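Side-chain contacts in triosephosphate isomerase (Toxoplasma gondii, PDB 5UPR), which probably catalyses the interconversion of D-glyceraldehyde 3-phosphate and dihydroxyacetone phosphate in glycolysis and gluconeogenesis, working as a homodimer: residues 152-155 and 156-159; 198-201 and 202-205; 113-116 and 117-121. All coordinates share one frame; numbering follows the deposited sequence.

How the contacts relate
Contacts 1 and 2 lie on outer helices of one triosephosphate isomerase (TIM) barrel, in the helical layer that surrounds the parallel strands, and contact 3 joins a loop to the start of a third. Along the chain contact 3 comes first, at the start of helix 117-129; contact 1 follows on helix 150-164 and contact 2 on helix 192-209. The centres of contacts 1 and 2 are about 11 Å apart and those of contacts 1 and 3 about 13 Å, with direct touches in both cases, whereas contacts 2 and 3 are about 22 Å apart between centres and do not meet. Helix 150-164 is therefore the middle member of the three. Contact 3 also reaches the second subunit, so the series runs from the dimer interface round the barrel.

Contact 1. Residues 152-155 and 156-159; sequences KVLS and EQLE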
ATOM      1  N   LYS A 152      -0.958 -26.736 -15.369  1.00 28.94           N
ATOM      2  CA  LYS A 152      -0.941 -27.156 -13.970  1.00 29.62           C
ATOM      3  C   LYS A 152      -0.792 -25.967 -13.031  1.00 26.82           C
ATOM      4  O   LYS A 152      -1.520 -25.815 -12.074  1.00 26.86           O
ATOM      5  CB  LYS A 152       0.203 -28.176 -13.778  1.00 32.95           C
ATOM      6  CG  LYS A 152       0.523 -28.605 -12.356  1.00 35.84           C
ATOM      7  CD  LYS A 152       1.900 -29.288 -12.463  1.00 40.23           C
ATOM      8  CE  LYS A 152       2.442 -29.994 -11.269  1.00 45.71           C
ATOM      9  NZ  LYS A 152       2.212 -29.416  -9.887  1.00 49.38           N
ATOM     10  N   VAL A 153       0.157 -25.085 -13.351  1.00 25.21           N
ATOM     11  CA  VAL A 153       0.459 -23.899 -12.523  1.00 23.74           C
ATOM     12  C   VAL A 153      -0.732 -22.940 -12.492  1.00 21.97           C
ATOM     13  O   VAL A 153      -1.146 -22.472 -11.426  1.00 21.57           O
ATOM     14  CB  VAL A 153       1.774 -23.239 -13.003  1.00 23.91           C
ATOM     15  CG1 VAL A 153       1.884 -21.802 -12.456  1.00 24.48           C
ATOM     16  CG2 VAL A 153       2.933 -24.109 -12.543  1.00 25.72           C
ATOM     17  N   LEU A 154      -1.294 -22.628 -13.647  1.00 22.25           N
ATOM     18  CA  LEU A 154      -2.409 -21.666 -13.670  1.00 22.07           C
ATOM     19  C   LEU A 154      -3.621 -22.262 -12.953  1.00 23.85           C
ATOM     20  O   LEU A 154      -4.283 -21.536 -12.209  1.00 23.26           O
ATOM     21  CB  LEU A 154      -2.764 -21.281 -15.124  1.00 22.12           C
ATOM     22  CG  LEU A 154      -1.674 -20.584 -15.932  1.00 21.61           C
ATOM     23  CD1 LEU A 154      -2.156 -20.302 -17.351  1.00 22.32           C
ATOM     24  CD2 LEU A 154      -1.206 -19.312 -15.236  1.00 21.57           C
ATOM     25  N   SER A 155      -3.858 -23.586 -13.100  1.00 25.32           N
ATOM     26  CA  SER A 155      -4.893 -24.218 -12.331  1.00 26.73           C
ATOM     27  C   SER A 155      -4.705 -24.068 -10.804  1.00 27.85           C
ATOM     28  O   SER A 155      -5.678 -23.843 -10.110  1.00 26.41           O
ATOM     29  CB  SER A 155      -5.046 -25.727 -12.635  1.00 27.21           C
ATOM     30  OG  SER A 155      -5.198 -25.946 -14.020  1.00 28.35           O
ATOM     31  N   GLU A 156      -3.486 -24.268 -10.320  1.00 29.07           N
ATOM     32  CA  GLU A 156      -3.159 -24.151  -8.864  1.00 29.50           C
ATOM     33  C   GLU A 156      -3.442 -22.698  -8.390  1.00 27.38           C
ATOM     34  O   GLU A 156      -4.035 -22.488  -7.317  1.00 28.29           O
ATOM     35  CB  GLU A 156      -1.670 -24.440  -8.588  1.00 32.44           C
ATOM     36  CG  GLU A 156      -1.187 -25.845  -8.726  1.00 34.97           C
ATOM     37  CD  GLU A 156       0.379 -25.954  -8.633  1.00 38.53           C
ATOM     38  OE1 GLU A 156       1.123 -24.933  -8.403  1.00 34.22           O
ATOM     39  OE2 GLU A 156       0.915 -27.110  -8.842  1.00 44.68           O
ATOM     40  N   GLN A 157      -3.031 -21.707  -9.184  1.00 24.38           N
ATOM     41  CA  GLN A 157      -3.275 -20.323  -8.822  1.00 23.79           C
ATOM     42  C   GLN A 157      -4.761 -19.971  -8.744  1.00 23.57           C
ATOM     43  O   GLN A 157      -5.239 -19.336  -7.813  1.00 23.13           O
ATOM     44  CB  GLN A 157      -2.573 -19.376  -9.821  1.00 22.20           C
ATOM     45  CG  GLN A 157      -1.055 -19.415  -9.687  1.00 21.63           C
ATOM     46  CD  GLN A 157      -0.389 -18.437 -10.600  1.00 21.78           C
ATOM     47  OE1 GLN A 157      -0.814 -18.242 -11.748  1.00 21.65           O
ATOM     48  NE2 GLN A 157       0.627 -17.716 -10.095  1.00 22.66           N
ATOM     49  N   LEU A 158      -5.509 -20.432  -9.733  1.00 24.52           N
ATOM     50  CA  LEU A 158      -6.945 -20.204  -9.783  1.00 25.17           C
ATOM     51  C   LEU A 158      -7.704 -21.042  -8.754  1.00 26.14           C
ATOM     52  O   LEU A 158      -8.648 -20.547  -8.157  1.00 24.06           O
ATOM     53  CB  LEU A 158      -7.426 -20.472 -11.182  1.00 26.27           C
ATOM     54  CG  LEU A 158      -7.030 -19.485 -12.218  1.00 26.88           C
ATOM     55  CD1 LEU A 158      -7.178 -20.004 -13.645  1.00 27.17           C
ATOM     56  CD2 LEU A 158      -7.890 -18.250 -12.050  1.00 26.46           C
ATOM     57  N   GLU A 159      -7.305 -22.295  -8.551  1.00 27.68           N
ATOM     58  CA  GLU A 159      -7.957 -23.182  -7.546  1.00 29.78           C
ATOM     59  C   GLU A 159      -7.855 -22.575  -6.106  1.00 29.45           C
ATOM     60  O   GLU A 159      -8.805 -22.675  -5.381  1.00 27.99           O
ATOM     61  CB  GLU A 159      -7.343 -24.563  -7.605  1.00 32.26           C
ATOM     62  CG  GLU A 159      -7.690 -25.561  -6.491  1.00 36.28           C
ATOM     63  CD  GLU A 159      -9.147 -25.930  -6.455  1.00 36.86           C
ATOM     64  OE1 GLU A 159      -9.924 -25.627  -7.413  1.00 37.99           O
ATOM     65  OE2 GLU A 159      -9.552 -26.514  -5.420  1.00 43.46           O
TER
HETATM   66  O   HOH W   1       3.115 -28.154  -7.832  1.00 48.48           O
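Lys152 and Glu156, one helical turn apart, form a salt bridge in which NZ of Lys152 lies 2.8 Å from OE2 of Glu156 and meets that oxygen nearly along its C-O axis. The lysine chain runs straight until its last torsion, where a bend (chi4 -37°) turns the ammonium group back to the carboxylate; Glu156 is extended beyond CG. Water 1 braces the pair, accepting from Lys152 NZ and donating to Glu156 OE2, so this one oxygen takes both the ammonium and the water.

Backbone bonds of the i to i+4 kind underlie the side chains. Gln157 N donates to Val153 O at 3.0 Å, and Glu159 N to Ser155 O at 2.7 Å. Ser155 OG bonds back to Gln151 O, within the same helix.

Non-bonded contact is lighter: methyl CD2 of Leu154 lies 3.7 Å from OE1 of Gln157, an oxygen that accepts from Gly139 N. Leu154 and Leu158 both touch Ile138 of strand 133-138, and each also touches strand 174-178.

A solvent-facing i, i+4 ion pair, combined with leucines that cover strands, marks helix 150-164 as an amphipathic outer helix of the TIM barrel.

Contact 2. Residues 198-201 and 202-205; sequences THRD and IRNW
Arg200 and Arg203 are both sent off with CG trans to the backbone N (chi1 -176° and -160°), and later bends, at chi2 and chi3 in Arg200 and at chi3 in Arg203, bring the guanidinium of Arg200 alongside the CD-NE part of Arg203. NH1 of Arg200 comes to 3.9 Å from CD of Arg203 and lies near the plane of the Arg203 guanidinium, at its edge, while the two planes are steeply turned, 78° apart. NH1 of Arg200 is 4.3 Å from NE of Arg203, and both atoms form salt bridges to OD1 of Asp239; the shared carboxylate probably offsets their like charge. Arg203 NH2 also pairs with Asp241.

These residues belong to helix 192-209 of the TIM barrel's outer layer, whose inward side chains cover the strands: Ile202 touches Val220, Ile176 and Tyr178. Within the helix, CG1 of Ile202 rests 3.4 Å from Thr198 O, the same oxygen that accepts from Ile202 N at 3.0 Å.

On the more open side, OD1 of Asn204 lies 3.9 Å from CD of Arg200, with the Asn204 amide plane oblique to the Arg200 guanidinium. The backbone bond from Asn204 N to Arg200 O measures 2.9 Å. Trp205, bonded through its N to Asp201 O, carries its indole away to Ser155 and Leu158 of helix 150-164.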
ATOM      1  N   THR A 198      -3.474 -20.312 -24.261  1.00 26.44           N
ATOM      2  CA  THR A 198      -3.462 -20.298 -22.800  1.00 25.55           C
ATOM      3  C   THR A 198      -4.748 -19.675 -22.266  1.00 24.25           C
ATOM      4  O   THR A 198      -5.264 -20.120 -21.240  1.00 24.56           O
ATOM      5  CB  THR A 198      -2.270 -19.521 -22.241  1.00 26.31           C
ATOM      6  OG1 THR A 198      -1.071 -19.983 -22.823  1.00 27.29           O
ATOM      7  CG2 THR A 198      -2.167 -19.709 -20.731  1.00 25.37           C
ATOM      8  N   HIS A 199      -5.255 -18.644 -22.938  1.00 23.14           N
ATOM      9  CA  HIS A 199      -6.494 -18.041 -22.508  1.00 23.09           C
ATOM     10  C   HIS A 199      -7.656 -19.062 -22.623  1.00 25.24           C
ATOM     11  O   HIS A 199      -8.525 -19.105 -21.770  1.00 23.48           O
ATOM     12  CB  HIS A 199      -6.862 -16.824 -23.294  1.00 22.14           C
ATOM     13  CG  HIS A 199      -6.125 -15.578 -22.904  1.00 21.24           C
ATOM     14  ND1 HIS A 199      -6.754 -14.369 -22.808  1.00 20.39           N
ATOM     15  CD2 HIS A 199      -4.820 -15.350 -22.634  1.00 21.58           C
ATOM     16  CE1 HIS A 199      -5.877 -13.439 -22.468  1.00 21.64           C
ATOM     17  NE2 HIS A 199      -4.687 -13.997 -22.388  1.00 21.40           N
ATOM     18  N   ARG A 200      -7.653 -19.870 -23.645  1.00 27.34           N
ATOM     19  CA  ARG A 200      -8.661 -20.919 -23.780  1.00 30.12           C
ATOM     20  C   ARG A 200      -8.535 -21.988 -22.669  1.00 29.50           C
ATOM     21  O   ARG A 200      -9.532 -22.454 -22.201  1.00 28.82           O
ATOM     22  CB  ARG A 200      -8.610 -21.529 -25.180  1.00 35.65           C
ATOM     23  CG  ARG A 200      -9.695 -22.580 -25.492  1.00 41.23           C
ATOM     24  CD  ARG A 200     -11.062 -22.072 -25.148  1.00 46.87           C
ATOM     25  NE  ARG A 200     -11.997 -22.369 -26.227  1.00 55.80           N
ATOM     26  CZ  ARG A 200     -13.013 -21.575 -26.589  1.00 60.41           C
ATOM     27  NH1 ARG A 200     -13.319 -20.425 -25.924  1.00 60.19           N
ATOM     28  NH2 ARG A 200     -13.796 -21.931 -27.627  1.00 57.45           N
ATOM     29  N   ASP A 201      -7.316 -22.359 -22.255  1.00 27.90           N
ATOM     30  CA  ASP A 201      -7.099 -23.207 -21.114  1.00 27.95           C
ATOM     31  C   ASP A 201      -7.659 -22.588 -19.825  1.00 26.93           C
ATOM     32  O   ASP A 201      -8.221 -23.286 -19.022  1.00 26.51           O
ATOM     33  CB  ASP A 201      -5.604 -23.462 -20.870  1.00 29.42           C
ATOM     34  CG  ASP A 201      -4.948 -24.386 -21.882  1.00 32.99           C
ATOM     35  OD1 ASP A 201      -5.667 -25.141 -22.589  1.00 35.39           O
ATOM     36  OD2 ASP A 201      -3.692 -24.393 -21.860  1.00 34.77           O
ATOM     37  N   ILE A 202      -7.469 -21.299 -19.636  1.00 24.25           N
ATOM     38  CA  ILE A 202      -7.983 -20.593 -18.495  1.00 24.00           C
ATOM     39  C   ILE A 202      -9.521 -20.628 -18.525  1.00 24.55           C
ATOM     40  O   ILE A 202     -10.154 -20.900 -17.487  1.00 23.38           O
ATOM     41  CB  ILE A 202      -7.455 -19.137 -18.433  1.00 23.10           C
ATOM     42  CG1 ILE A 202      -5.975 -19.144 -18.097  1.00 22.29           C
ATOM     43  CG2 ILE A 202      -8.301 -18.295 -17.438  1.00 22.27           C
ATOM     44  CD1 ILE A 202      -5.333 -17.854 -18.459  1.00 22.02           C
ATOM     45  N   ARG A 203     -10.099 -20.415 -19.687  1.00 25.12           N
ATOM     46  CA  ARG A 203     -11.582 -20.457 -19.822  1.00 25.91           C
ATOM     47  C   ARG A 203     -12.127 -21.878 -19.607  1.00 26.32           C
ATOM     48  O   ARG A 203     -13.154 -22.023 -18.992  1.00 27.94           O
ATOM     49  CB  ARG A 203     -12.036 -19.838 -21.142  1.00 26.23           C
ATOM     50  CG  ARG A 203     -13.503 -19.411 -21.168  1.00 27.08           C
ATOM     51  CD  ARG A 203     -13.927 -18.728 -22.473  1.00 27.40           C
ATOM     52  NE  ARG A 203     -13.067 -17.562 -22.781  1.00 26.99           N
ATOM     53  CZ  ARG A 203     -13.107 -16.383 -22.172  1.00 27.50           C
ATOM     54  NH1 ARG A 203     -13.972 -16.117 -21.224  1.00 28.01           N
ATOM     55  NH2 ARG A 203     -12.241 -15.439 -22.533  1.00 28.78           N
ATOM     56  N   ASN A 204     -11.398 -22.898 -20.027  1.00 27.53           N
ATOM     57  CA  ASN A 204     -11.796 -24.296 -19.798  1.00 29.95           C
ATOM     58  C   ASN A 204     -11.686 -24.573 -18.306  1.00 30.26           C
ATOM     59  O   ASN A 204     -12.513 -25.316 -17.789  1.00 29.06           O
ATOM     60  CB  ASN A 204     -10.966 -25.346 -20.561  1.00 31.93           C
ATOM     61  CG  ASN A 204     -11.143 -25.297 -22.072  1.00 33.92           C
ATOM     62  OD1 ASN A 204     -12.132 -24.768 -22.591  1.00 33.27           O
ATOM     63  ND2 ASN A 204     -10.139 -25.833 -22.798  1.00 34.05           N
ATOM     64  N   TRP A 205     -10.710 -23.981 -17.610  1.00 28.21           N
ATOM     65  CA  TRP A 205     -10.630 -24.139 -16.171  1.00 28.38           C
ATOM     66  C   TRP A 205     -11.882 -23.559 -15.508  1.00 28.35           C
ATOM     67  O   TRP A 205     -12.462 -24.221 -14.631  1.00 28.32           O
ATOM     68  CB  TRP A 205      -9.334 -23.512 -15.559  1.00 27.36           C
ATOM     69  CG  TRP A 205      -9.255 -23.746 -14.066  1.00 27.97           C
ATOM     70  CD1 TRP A 205      -8.672 -24.820 -13.416  1.00 28.17           C
ATOM     71  CD2 TRP A 205      -9.857 -22.948 -13.043  1.00 27.72           C
ATOM     72  NE1 TRP A 205      -8.896 -24.718 -12.065  1.00 28.11           N
ATOM     73  CE2 TRP A 205      -9.579 -23.560 -11.803  1.00 27.80           C
ATOM     74  CE3 TRP A 205     -10.580 -21.737 -13.061  1.00 27.91           C
ATOM     75  CZ2 TRP A 205     -10.097 -23.062 -10.606  1.00 28.12           C
ATOM     76  CZ3 TRP A 205     -11.063 -21.227 -11.821  1.00 28.77           C
ATOM     77  CH2 TRP A 205     -10.774 -21.867 -10.642  1.00 27.25           C
TER

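Contact 3. Residues 113-116 and 117-121; sequences PGES and NQVVA
Ser116 grips the first turn of helix 117-129 through two hydrogen bonds. Its OG accepts from Val119 N at 3.0 Å, with an N-H...O angle of 163°, and its carbonyl O accepts from Val120 N at 2.9 Å, a nearly linear bond of 172°. The first torsion (chi1 69°) sets OG between the backbone N and the carbonyl carbon, which places it facing the amide of Val119.

This is an N-cap: a side-chain oxygen serves an amide of the opening turn, where the usual i-4 helical carbonyl is lacking. The capped helix lies on the outside of the TIM barrel, and the loop before it and the first turn both reach the dimer interface: Pro113 O accepts from Gln112 NE2 of the second subunit, and Val119 packs on Gly110 of that subunit.

Van der Waals contacts join the loop to the helix. CB of Glu115 lies 3.9 Å from CG1 of Val119, and the Glu115 side chain crosses those of Val119 and Val120 at about a right angle. CG2 of Val120 also approaches Ser116 O, at 3.3 Å.

The polar end of Glu115 is engaged beyond the contact: OE2 forms salt bridges with Arg105 and Lys123, so the buried carboxylate has two cationic partners. Water 2 donates to Glu115 O at 2.7 Å and, weakly, to Asn117 OD1 at 3.5 Å, linking the loop carbonyl to the first residue of the helix.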
ATOM      1  N   PRO A 113       9.040 -11.737   2.140  1.00 19.39           N
ATOM      2  CA  PRO A 113       8.300 -12.673   1.310  1.00 19.77           C
ATOM      3  C   PRO A 113       7.079 -12.033   0.661  1.00 18.87           C
ATOM      4  O   PRO A 113       6.492 -11.126   1.204  1.00 19.31           O
ATOM      5  CB  PRO A 113       7.886 -13.781   2.300  1.00 19.97           C
ATOM      6  CG  PRO A 113       8.942 -13.749   3.348  1.00 20.56           C
ATOM      7  CD  PRO A 113       9.320 -12.278   3.469  1.00 20.57           C
ATOM      8  N   GLY A 114       6.748 -12.481  -0.539  1.00 18.73           N
ATOM      9  CA  GLY A 114       5.578 -12.022  -1.261  1.00 19.61           C
ATOM     10  C   GLY A 114       4.309 -12.773  -0.857  1.00 19.63           C
ATOM     11  O   GLY A 114       4.296 -13.515   0.122  1.00 18.30           O
ATOM     12  N   GLU A 115       3.264 -12.498  -1.634  1.00 18.80           N
ATOM     13  CA  GLU A 115       1.912 -13.039  -1.401  1.00 19.60           C
ATOM     14  C   GLU A 115       1.794 -14.411  -2.039  1.00 19.56           C
ATOM     15  O   GLU A 115       1.915 -14.541  -3.257  1.00 19.20           O
ATOM     16  CB  GLU A 115       0.893 -12.083  -2.073  1.00 20.39           C
ATOM     17  CG  GLU A 115       0.935 -10.678  -1.532  1.00 21.18           C
ATOM     18  CD  GLU A 115       0.139  -9.638  -2.306  1.00 22.02           C
ATOM     19  OE1 GLU A 115      -0.700  -9.955  -3.221  1.00 23.19           O
ATOM     20  OE2 GLU A 115       0.478  -8.447  -2.016  1.00 22.97           O
ATOM     21  N   SER A 116       1.504 -15.426  -1.230  1.00 20.23           N
ATOM     22  CA  SER A 116       1.223 -16.764  -1.722  1.00 20.85           C
ATOM     23  C   SER A 116      -0.103 -16.844  -2.463  1.00 20.83           C
ATOM     24  O   SER A 116      -0.935 -15.884  -2.416  1.00 18.19           O
ATOM     25  CB  SER A 116       1.149 -17.722  -0.538  1.00 21.40           C
ATOM     26  OG  SER A 116      -0.013 -17.452   0.254  1.00 21.46           O
ATOM     27  N   ASN A 117      -0.341 -17.988  -3.131  1.00 21.21           N
ATOM     28  CA  ASN A 117      -1.635 -18.235  -3.758  1.00 22.12           C
ATOM     29  C   ASN A 117      -2.736 -18.020  -2.750  1.00 22.01           C
ATOM     30  O   ASN A 117      -3.759 -17.448  -3.100  1.00 22.14           O
ATOM     31  CB  ASN A 117      -1.723 -19.683  -4.259  1.00 23.05           C
ATOM     32  CG  ASN A 117      -0.860 -19.920  -5.493  1.00 23.69           C
ATOM     33  OD1 ASN A 117      -0.340 -18.976  -6.105  1.00 24.25           O
ATOM     34  ND2 ASN A 117      -0.696 -21.212  -5.842  1.00 25.22           N
ATOM     35  N   GLN A 118      -2.530 -18.502  -1.524  1.00 21.83           N
ATOM     36  CA  GLN A 118      -3.545 -18.412  -0.459  1.00 23.95           C
ATOM     37  C   GLN A 118      -3.822 -16.964   0.006  1.00 21.88           C
ATOM     38  O   GLN A 118      -4.952 -16.573   0.215  1.00 21.25           O
ATOM     39  CB  GLN A 118      -3.136 -19.305   0.757  1.00 24.84           C
ATOM     40  CG  GLN A 118      -3.212 -20.830   0.397  1.00 26.78           C
ATOM     41  CD  GLN A 118      -2.176 -21.339  -0.660  1.00 27.52           C
ATOM     42  OE1 GLN A 118      -0.980 -20.871  -0.735  1.00 25.73           O
ATOM     43  NE2 GLN A 118      -2.632 -22.337  -1.505  1.00 27.90           N
ATOM     44  N   VAL A 119      -2.759 -16.167   0.134  1.00 21.14           N
ATOM     45  CA  VAL A 119      -2.891 -14.745   0.499  1.00 20.84           C
ATOM     46  C   VAL A 119      -3.607 -13.944  -0.576  1.00 19.19           C
ATOM     47  O   VAL A 119      -4.534 -13.132  -0.260  1.00 19.26           O
ATOM     48  CB  VAL A 119      -1.522 -14.145   0.877  1.00 21.06           C
ATOM     49  CG1 VAL A 119      -1.576 -12.620   0.923  1.00 20.18           C
ATOM     50  CG2 VAL A 119      -1.034 -14.748   2.195  1.00 22.18           C
ATOM     51  N   VAL A 120      -3.254 -14.209  -1.843  1.00 18.01           N
ATOM     52  CA  VAL A 120      -3.965 -13.541  -2.946  1.00 18.16           C
ATOM     53  C   VAL A 120      -5.452 -13.882  -2.874  1.00 18.47           C
ATOM     54  O   VAL A 120      -6.327 -13.004  -3.033  1.00 17.54           O
ATOM     55  CB  VAL A 120      -3.351 -13.905  -4.329  1.00 18.39           C
ATOM     56  CG1 VAL A 120      -4.251 -13.384  -5.456  1.00 19.36           C
ATOM     57  CG2 VAL A 120      -1.906 -13.422  -4.459  1.00 18.98           C
ATOM     58  N   ALA A 121      -5.744 -15.175  -2.665  1.00 19.10           N
ATOM     59  CA  ALA A 121      -7.132 -15.612  -2.607  1.00 20.34           C
ATOM     60  C   ALA A 121      -7.903 -14.908  -1.480  1.00 21.67           C
ATOM     61  O   ALA A 121      -9.086 -14.508  -1.659  1.00 22.65           O
ATOM     62  CB  ALA A 121      -7.162 -17.108  -2.422  1.00 20.91           C
TER
HETATM   63  O   HOH W   2       1.718 -16.287  -5.341  1.00 17.93           O